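Local coordinates for protein cellulose 1,4-beta-cellobiosidase (Thermobifida fusca, PDB 4JJJ) that probably hydrolyses cellulose to cellobiose through its family 48 glycoside hydrolase catalytic domain, the part present here, which holds glucose units in its substrate-binding site, at residues R264-I275 against K290-Y301. The protein carries 1 engineered substitution. Numbering follows the deposited sequence.
Sequences RYAMFDKYFKKI and KDSAHYLLSWYY. With BGC (beta-D-glucopyranose), chain D; BGC (beta-D-glucopyranose), chain B; BGC (beta-D-glucopyranose), chain C; BGC (beta-D-glucopyranose), chain E.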
# COMPACT_ATOMS: atom_id res chain seq x y z
N ARG A 264 -14.65 -2.30 0.93
CA ARG A 264 -15.49 -1.17 0.47
C ARG A 264 -15.34 0.13 1.25
O ARG A 264 -15.64 1.17 0.73
CB ARG A 264 -16.99 -1.54 0.39
CG ARG A 264 -17.30 -2.73 -0.55
CD ARG A 264 -18.77 -3.08 -0.66
NE ARG A 264 -19.22 -3.58 0.60
CZ ARG A 264 -20.50 -3.55 1.06
NH1 ARG A 264 -21.45 -2.88 0.43
NH2 ARG A 264 -20.76 -4.14 2.20
N TYR A 265 -14.94 0.08 2.48
CA TYR A 265 -14.67 1.33 3.25
C TYR A 265 -13.70 2.24 2.49
O TYR A 265 -13.82 3.48 2.56
CB TYR A 265 -14.09 1.03 4.66
CG TYR A 265 -15.17 0.92 5.65
CD1 TYR A 265 -15.84 2.05 6.11
CD2 TYR A 265 -15.51 -0.31 6.14
CE1 TYR A 265 -16.86 1.96 7.06
CE2 TYR A 265 -16.54 -0.45 7.06
CZ TYR A 265 -17.20 0.68 7.57
OH TYR A 265 -18.28 0.60 8.45
N ALA A 266 -12.75 1.68 1.69
CA ALA A 266 -11.84 2.49 0.90
C ALA A 266 -12.53 3.30 -0.22
O ALA A 266 -11.91 4.19 -0.77
CB ALA A 266 -10.74 1.59 0.32
N MET A 267 -13.79 2.94 -0.53
CA MET A 267 -14.55 3.53 -1.61
C MET A 267 -15.26 4.81 -1.25
O MET A 267 -15.92 5.43 -2.11
CB MET A 267 -15.54 2.52 -2.13
CG MET A 267 -14.94 1.32 -2.82
SD MET A 267 -16.28 0.31 -3.47
CE MET A 267 -15.43 -1.17 -3.93
N PHE A 268 -15.14 5.19 0.04
CA PHE A 268 -15.92 6.32 0.61
C PHE A 268 -15.06 7.52 0.92
O PHE A 268 -13.94 7.36 1.40
CB PHE A 268 -16.75 5.88 1.79
CG PHE A 268 -17.86 5.03 1.39
CD1 PHE A 268 -17.61 3.68 1.12
CD2 PHE A 268 -19.13 5.52 1.17
CE1 PHE A 268 -18.62 2.86 0.66
CE2 PHE A 268 -20.15 4.69 0.73
CZ PHE A 268 -19.91 3.35 0.47
N ASP A 269 -15.63 8.71 0.80
CA ASP A 269 -14.97 9.92 1.29
C ASP A 269 -14.57 9.73 2.78
O ASP A 269 -15.28 9.07 3.54
CB ASP A 269 -15.95 11.10 1.16
CG ASP A 269 -15.35 12.41 1.61
OD1 ASP A 269 -14.63 13.03 0.79
OD2 ASP A 269 -15.61 12.79 2.77
N LYS A 270 -13.48 10.39 3.19
CA LYS A 270 -12.98 10.24 4.51
C LYS A 270 -14.08 10.40 5.56
O LYS A 270 -14.16 9.62 6.50
CB LYS A 270 -11.87 11.21 4.74
CG LYS A 270 -11.07 11.05 6.00
CD LYS A 270 -9.99 12.14 6.20
CE LYS A 270 -9.25 11.95 7.51
NZ LYS A 270 -8.20 12.98 7.63
N TYR A 271 -14.82 11.51 5.45
CA TYR A 271 -15.86 11.79 6.41
C TYR A 271 -17.26 11.63 5.80
O TYR A 271 -18.25 12.27 6.25
CB TYR A 271 -15.67 13.19 7.00
CG TYR A 271 -14.48 13.27 7.90
CD1 TYR A 271 -14.51 12.70 9.15
CD2 TYR A 271 -13.27 13.90 7.44
CE1 TYR A 271 -13.35 12.73 9.99
CE2 TYR A 271 -12.14 13.92 8.25
CZ TYR A 271 -12.22 13.31 9.51
OH TYR A 271 -11.04 13.40 10.29
N PHE A 272 -17.40 10.70 4.88
CA PHE A 272 -18.62 10.34 4.24
C PHE A 272 -19.36 11.58 3.68
O PHE A 272 -20.57 11.61 3.72
CB PHE A 272 -19.50 9.50 5.20
CG PHE A 272 -18.89 8.16 5.55
CD1 PHE A 272 -19.05 7.07 4.70
CD2 PHE A 272 -18.12 8.01 6.73
CE1 PHE A 272 -18.36 5.90 5.03
CE2 PHE A 272 -17.50 6.81 7.06
CZ PHE A 272 -17.59 5.77 6.16
N LYS A 273 -18.60 12.54 3.21
CA LYS A 273 -19.23 13.66 2.47
C LYS A 273 -19.75 13.20 1.17
O LYS A 273 -19.23 12.30 0.49
CB LYS A 273 -18.24 14.71 2.16
CG LYS A 273 -17.58 15.39 3.31
CD LYS A 273 -18.42 16.35 4.05
CE LYS A 273 -17.58 17.52 4.61
NZ LYS A 273 -18.58 18.38 5.32
N LYS A 274 -20.76 13.91 0.68
CA LYS A 274 -21.19 13.64 -0.66
C LYS A 274 -20.06 13.91 -1.65
O LYS A 274 -19.33 14.93 -1.58
CB LYS A 274 -22.31 14.60 -1.01
CG LYS A 274 -22.92 14.46 -2.41
CD LYS A 274 -24.09 15.47 -2.52
CE LYS A 274 -24.79 15.39 -3.86
NZ LYS A 274 -25.70 14.21 -3.97
N ILE A 275 -19.90 13.00 -2.60
CA ILE A 275 -18.89 13.21 -3.63
C ILE A 275 -19.25 14.24 -4.64
O ILE A 275 -20.39 14.26 -5.19
CB ILE A 275 -18.58 11.91 -4.40
CG1 ILE A 275 -18.20 10.78 -3.45
CG2 ILE A 275 -17.57 12.22 -5.50
CD1 ILE A 275 -16.90 10.99 -2.71
N LYS A 290 -25.23 5.86 -0.44
CA LYS A 290 -23.98 5.79 -1.13
C LYS A 290 -23.57 7.02 -1.90
O LYS A 290 -22.70 6.91 -2.76
CB LYS A 290 -24.01 4.59 -2.11
CG LYS A 290 -24.51 3.21 -1.59
CD LYS A 290 -23.40 2.41 -1.08
CE LYS A 290 -23.70 1.16 -0.20
NZ LYS A 290 -24.12 0.01 -1.08
N ASP A 291 -24.11 8.20 -1.60
CA ASP A 291 -23.69 9.35 -2.36
C ASP A 291 -22.29 9.87 -1.95
O ASP A 291 -21.71 10.71 -2.63
CB ASP A 291 -24.72 10.48 -2.37
CG ASP A 291 -24.90 11.14 -1.09
OD1 ASP A 291 -24.14 10.95 -0.13
OD2 ASP A 291 -25.95 11.92 -1.00
N SER A 292 -21.76 9.29 -0.86
CA SER A 292 -20.40 9.53 -0.38
C SER A 292 -19.40 8.49 -0.98
O SER A 292 -18.23 8.53 -0.60
CB SER A 292 -20.33 9.45 1.14
OG SER A 292 -20.87 8.23 1.63
N ALA A 293 -19.86 7.61 -1.87
CA ALA A 293 -18.95 6.69 -2.53
C ALA A 293 -18.37 7.24 -3.80
O ALA A 293 -19.10 7.60 -4.70
CB ALA A 293 -19.64 5.37 -2.76
N HIS A 294 -17.02 7.23 -3.90
CA HIS A 294 -16.26 7.51 -5.14
C HIS A 294 -15.95 6.22 -5.89
O HIS A 294 -15.62 6.27 -7.06
CB HIS A 294 -15.02 8.34 -4.87
CG HIS A 294 -14.14 7.80 -3.81
ND1 HIS A 294 -13.51 6.57 -3.93
CD2 HIS A 294 -13.83 8.27 -2.59
CE1 HIS A 294 -12.80 6.37 -2.83
NE2 HIS A 294 -12.97 7.38 -2.00
N TYR A 295 -16.12 5.07 -5.19
CA TYR A 295 -15.99 3.77 -5.88
C TYR A 295 -14.62 3.50 -6.42
O TYR A 295 -14.46 2.59 -7.26
CB TYR A 295 -17.05 3.64 -6.98
CG TYR A 295 -18.46 3.53 -6.43
CD1 TYR A 295 -18.90 2.41 -5.75
CD2 TYR A 295 -19.33 4.59 -6.64
CE1 TYR A 295 -20.22 2.34 -5.31
CE2 TYR A 295 -20.61 4.56 -6.19
CZ TYR A 295 -21.08 3.43 -5.60
OH TYR A 295 -22.41 3.29 -5.11
N LEU A 296 -13.60 4.14 -5.87
CA LEU A 296 -12.22 3.83 -6.17
C LEU A 296 -11.52 3.24 -4.97
O LEU A 296 -12.05 3.35 -3.83
CB LEU A 296 -11.48 5.10 -6.61
CG LEU A 296 -12.01 5.73 -7.87
CD1 LEU A 296 -11.27 7.04 -8.14
CD2 LEU A 296 -11.93 4.85 -9.10
N LEU A 297 -10.38 2.57 -5.16
CA LEU A 297 -9.54 2.09 -4.03
C LEU A 297 -8.70 3.27 -3.54
O LEU A 297 -7.65 3.56 -4.15
CB LEU A 297 -8.69 0.89 -4.38
CG LEU A 297 -9.51 -0.38 -4.55
CD1 LEU A 297 -8.70 -1.42 -5.23
CD2 LEU A 297 -9.74 -0.96 -3.09
N SER A 298 -9.21 3.98 -2.53
CA SER A 298 -8.49 5.07 -1.98
C SER A 298 -7.26 4.66 -1.13
O SER A 298 -6.97 3.49 -1.00
CB SER A 298 -9.38 5.98 -1.23
OG SER A 298 -9.72 5.37 0.03
N TRP A 299 -6.55 5.68 -0.67
CA TRP A 299 -5.28 5.43 -0.00
C TRP A 299 -5.44 4.70 1.27
O TRP A 299 -4.55 3.99 1.71
CB TRP A 299 -4.61 6.76 0.28
CG TRP A 299 -3.14 6.72 0.62
CD1 TRP A 299 -2.57 6.77 1.84
CD2 TRP A 299 -2.07 6.73 -0.31
NE1 TRP A 299 -1.20 6.84 1.74
CE2 TRP A 299 -0.87 6.83 0.41
CE3 TRP A 299 -2.03 6.75 -1.69
CZ2 TRP A 299 0.37 6.88 -0.25
CZ3 TRP A 299 -0.81 6.73 -2.34
CH2 TRP A 299 0.38 6.79 -1.63
N TYR A 300 -6.57 4.80 1.95
CA TYR A 300 -6.77 4.10 3.23
C TYR A 300 -8.25 4.12 3.66
O TYR A 300 -9.07 4.84 3.17
CB TYR A 300 -5.88 4.65 4.43
CG TYR A 300 -6.21 6.11 4.78
CD1 TYR A 300 -7.12 6.44 5.79
CD2 TYR A 300 -5.60 7.18 4.05
CE1 TYR A 300 -7.42 7.77 6.09
CE2 TYR A 300 -5.89 8.52 4.39
CZ TYR A 300 -6.73 8.76 5.44
OH TYR A 300 -7.05 10.09 5.78
N TYR A 301 -8.54 3.24 4.61
CA TYR A 301 -9.65 3.48 5.57
C TYR A 301 -9.05 3.22 6.96
O TYR A 301 -8.03 2.58 7.14
CB TYR A 301 -10.87 2.64 5.22
CG TYR A 301 -10.80 1.13 5.41
CD1 TYR A 301 -10.52 0.29 4.34
CD2 TYR A 301 -11.06 0.53 6.64
CE1 TYR A 301 -10.50 -1.12 4.52
CE2 TYR A 301 -11.06 -0.83 6.79
CZ TYR A 301 -10.79 -1.66 5.74
OH TYR A 301 -10.86 -2.99 5.87
C2 BGC D . -6.03 10.06 9.10
C3 BGC D . -6.55 10.67 10.39
C4 BGC D . -6.72 9.65 11.49
C5 BGC D . -5.49 8.79 11.65
C6 BGC D . -5.62 7.63 12.57
C1 BGC D . -4.76 9.23 9.42
O2 BGC D . -5.78 11.02 8.09
O3 BGC D . -7.82 11.34 10.13
O4 BGC D . -6.92 10.43 12.72
O5 BGC D . -5.10 8.22 10.36
O6 BGC D . -4.39 6.95 12.73
C2 BGC B . 1.24 4.52 3.03
C3 BGC B . 0.93 5.32 4.30
C4 BGC B . -0.39 4.87 4.84
C5 BGC B . -0.49 3.39 5.09
C6 BGC B . -1.84 2.92 5.62
C1 BGC B . 1.02 3.06 3.34
O1 BGC B . 1.22 2.29 2.14
O2 BGC B . 2.56 4.75 2.52
O3 BGC B . 0.84 6.71 3.89
O4 BGC B . -0.39 5.47 6.18
O5 BGC B . -0.26 2.73 3.84
O6 BGC B . -2.87 3.35 4.68
C2 BGC C . -1.71 6.00 8.19
C3 BGC C . -2.95 6.69 8.62
C4 BGC C . -3.09 8.11 8.04
C5 BGC C . -2.84 7.96 6.51
C6 BGC C . -3.01 9.34 5.87
C1 BGC C . -1.61 6.02 6.67
O2 BGC C . -1.66 4.68 8.68
O3 BGC C . -2.95 6.66 10.00
O4 BGC C . -4.45 8.60 8.18
O5 BGC C . -1.59 7.36 6.19
O6 BGC C . -1.81 10.09 6.17
C2 BGC E . -7.72 10.55 14.86
C3 BGC E . -8.91 10.21 15.75
C4 BGC E . -10.21 10.76 15.12
C5 BGC E . -10.32 10.26 13.68
C6 BGC E . -11.53 10.91 12.92
C1 BGC E . -7.96 9.97 13.47
O2 BGC E . -6.59 9.93 15.44
O3 BGC E . -8.67 10.83 17.03
O4 BGC E . -11.36 10.26 15.80
O5 BGC E . -9.14 10.63 12.97
O6 BGC E . -11.37 12.31 12.75
O HOH W 1 -27.61 12.28 -2.85
O HOH W 2 -22.16 11.99 -5.04
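Met267 O takes two backbone N-H groups from the facing segment. His294 N comes nearly along the C=O axis at 2.8 Å, and Tyr295 N lies in the carbonyl plane, on a lone pair. The same oxygen sits over the centre of the His294 imidazole, 3.2 Å above the ring plane. His294 is folded back over it because CG lies between the backbone N and the carbonyl carbon (chi1 52°). In the ring plane, His294 ND1 accepts from Leu296 N at 3.1 Å, which helps to fix the ring's rotation. With an alanine here instead, Leu296 N would probably lose this acceptor and a gap would open over Met267 O.

Ala266 O is also doubly gripped. Ser298 OG donates to it on a lone pair at 2.6 Å, while Ser298 N comes from above the carbonyl plane. Asp269 N bonds Ser292 O in a nearly straight line (168°), and Phe268 and Ala293 form a single beta bridge. The methyl of Ala293 lies over one face of the Phe268 ring, with CB 3.6 Å from CE2. Tyr265 CB likewise sits over a face of the Tyr301 ring, 3.4 Å from CG.

Both segments belong to the long loop joining helix 250-263 to strand 302-306 in this (α/α)6 catalytic domain. The loop lines part of the glycan-binding site. Lys270 extends fully, its torsions all near 180°, and passes the Tyr300 hydroxyl. Its NZ donates to O2 of one glucose and is paired with Glu108. That same O2 donates to Tyr300 OH at 2.8 Å. Tyr271 OH donates to O6 of a second glucose, and Trp299 NE1 to O3 of a third. At the far end, Ile275 N bonds Asp291 O almost straight, and a water bridges Asp291 O and Ile275 O.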